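Local coordinates for cysteine hydrolase (Pseudomonas syringae pv. phaseolicola 1448A, PDB 3IRV), which probably acts as a hydrolase of the isochorismatase-like cysteine hydrolase family, of unspecified substrate, at residues I68-I73 with V117-Y122. Residues are numbered along the deposited sequence; the frame is centred on the assembly and turned at random.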
# COMPACT_ATOMS: atom_id res chain seq x y z
N ILE A 68 20.87 -1.07 -1.38
CA ILE A 68 20.34 -0.21 -0.31
C ILE A 68 19.60 -1.06 0.70
O ILE A 68 18.72 -1.83 0.33
CB ILE A 68 19.33 0.81 -0.89
CG1 ILE A 68 20.04 1.67 -1.94
CG2 ILE A 68 18.72 1.67 0.25
CD1 ILE A 68 19.12 2.54 -2.83
N TYR A 69 19.96 -0.93 1.97
CA TYR A 69 19.22 -1.61 3.04
C TYR A 69 18.28 -0.63 3.70
O TYR A 69 18.68 0.49 3.99
CB TYR A 69 20.18 -2.11 4.11
CG TYR A 69 21.14 -3.18 3.68
CD1 TYR A 69 20.90 -4.51 4.06
CD2 TYR A 69 22.32 -2.88 2.94
CE1 TYR A 69 21.80 -5.54 3.70
CE2 TYR A 69 23.21 -3.90 2.57
CZ TYR A 69 22.94 -5.23 2.96
OH TYR A 69 23.87 -6.21 2.58
N LEU A 70 17.04 -1.03 3.94
CA LEU A 70 16.13 -0.23 4.76
C LEU A 70 16.13 -0.83 6.16
O LEU A 70 16.19 -2.06 6.33
CB LEU A 70 14.69 -0.32 4.24
CG LEU A 70 14.51 0.15 2.80
CD1 LEU A 70 13.03 0.11 2.47
CD2 LEU A 70 15.09 1.55 2.59
N ARG A 71 16.08 0.04 7.17
CA ARG A 71 15.90 -0.41 8.55
C ARG A 71 14.78 0.37 9.19
O ARG A 71 14.74 1.61 9.06
CB ARG A 71 17.18 -0.18 9.37
CG ARG A 71 18.42 -0.87 8.79
CD ARG A 71 19.65 -0.74 9.73
NE ARG A 71 19.92 0.67 10.04
CZ ARG A 71 20.92 1.09 10.81
NH1 ARG A 71 21.75 0.21 11.35
NH2 ARG A 71 21.08 2.40 11.05
N HIS A 72 13.87 -0.32 9.87
CA HIS A 72 12.82 0.34 10.61
C HIS A 72 13.35 0.62 12.00
O HIS A 72 13.60 -0.31 12.78
CB HIS A 72 11.58 -0.55 10.67
CG HIS A 72 10.34 0.16 11.12
ND1 HIS A 72 9.09 -0.42 11.10
CD2 HIS A 72 10.16 1.42 11.58
CE1 HIS A 72 8.19 0.45 11.53
NE2 HIS A 72 8.82 1.58 11.83
N ILE A 73 13.58 1.90 12.29
CA ILE A 73 14.25 2.33 13.52
C ILE A 73 13.60 3.64 13.98
O ILE A 73 13.40 4.57 13.15
CB ILE A 73 15.75 2.57 13.29
CG1 ILE A 73 16.48 1.26 12.93
CG2 ILE A 73 16.40 3.15 14.57
CD1 ILE A 73 17.98 1.43 12.78
N VAL A 117 19.36 3.15 4.67
CA VAL A 117 18.34 4.18 4.81
C VAL A 117 17.41 3.77 5.94
O VAL A 117 16.85 2.67 5.91
CB VAL A 117 17.53 4.36 3.47
CG1 VAL A 117 16.27 5.19 3.68
CG2 VAL A 117 18.44 4.99 2.37
N ASP A 118 17.27 4.65 6.94
CA ASP A 118 16.41 4.36 8.09
C ASP A 118 15.03 4.99 7.91
O ASP A 118 14.90 6.02 7.27
CB ASP A 118 17.06 4.86 9.39
CG ASP A 118 18.35 4.10 9.75
OD1 ASP A 118 18.58 3.00 9.22
OD2 ASP A 118 19.13 4.62 10.56
N LYS A 119 14.01 4.36 8.49
CA LYS A 119 12.64 4.83 8.32
C LYS A 119 11.85 4.64 9.59
O LYS A 119 12.14 3.72 10.35
CB LYS A 119 11.96 4.09 7.16
CG LYS A 119 11.84 2.56 7.38
CD LYS A 119 11.36 1.88 6.08
CE LYS A 119 11.28 0.36 6.20
NZ LYS A 119 10.10 -0.09 7.01
N LEU A 120 10.85 5.50 9.80
CA LEU A 120 10.07 5.50 11.02
C LEU A 120 8.81 4.62 10.96
O LEU A 120 8.18 4.36 12.00
CB LEU A 120 9.63 6.93 11.40
CG LEU A 120 10.72 7.96 11.65
CD1 LEU A 120 10.05 9.36 11.86
CD2 LEU A 120 11.57 7.57 12.84
N PHE A 121 8.40 4.24 9.75
CA PHE A 121 7.12 3.55 9.59
C PHE A 121 7.35 2.43 8.59
O PHE A 121 8.42 1.80 8.60
CB PHE A 121 6.07 4.58 9.12
CG PHE A 121 4.72 4.45 9.78
CD1 PHE A 121 4.00 5.60 10.13
CD2 PHE A 121 4.17 3.21 10.08
CE1 PHE A 121 2.73 5.51 10.73
CE2 PHE A 121 2.90 3.12 10.67
CZ PHE A 121 2.19 4.27 11.00
N TYR A 122 6.38 2.15 7.73
CA TYR A 122 6.51 0.99 6.83
C TYR A 122 7.18 1.31 5.49
O TYR A 122 8.01 0.53 4.99
CB TYR A 122 5.15 0.33 6.56
CG TYR A 122 4.37 0.01 7.81
CD1 TYR A 122 4.95 -0.69 8.88
CD2 TYR A 122 3.04 0.42 7.92
CE1 TYR A 122 4.21 -0.98 10.02
CE2 TYR A 122 2.29 0.13 9.07
CZ TYR A 122 2.88 -0.56 10.11
OH TYR A 122 2.11 -0.85 11.22
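K119 ends the strand that pairs in parallel with 68-72, through backbone hydrogen bonds V117 N to Y69 O, R71 N to V117 O, K119 N to R71 O and I73 N to K119 O. Its CB leaves on the face shared with L70 and H72, and CG takes the crowded place between backbone N and carbonyl carbon (chi1 62°), 3.5 Å from R71 O. The chain runs extended through CD to CE, 4.0 Å from L70 CB. A bend at chi4 (75°) brings NZ alongside the H72 side chain, 4.0 Å from H72 CB. There NZ donates to F121 O at 3.0 Å, on a lone pair, and to Y122 O from above that carbonyl's plane; a salt bridge to D29 completes its grip. F121 O also sits over the centre of the H72 imidazole, whose NE2 gives a weak hydrogen bond to L120 O. On the other face, R71 grips D118 side-on in a salt bridge (NE to OD1 2.8 Å), guanidinium and carboxylate nearly coplanar. Isochorismatase-like cysteine hydrolases use an Asp-Lys-Cys triad; D29, K119 and C152 are consistent with it, and the D29 carboxylate and two carbonyl oxygens would be expected to favour protonated K119.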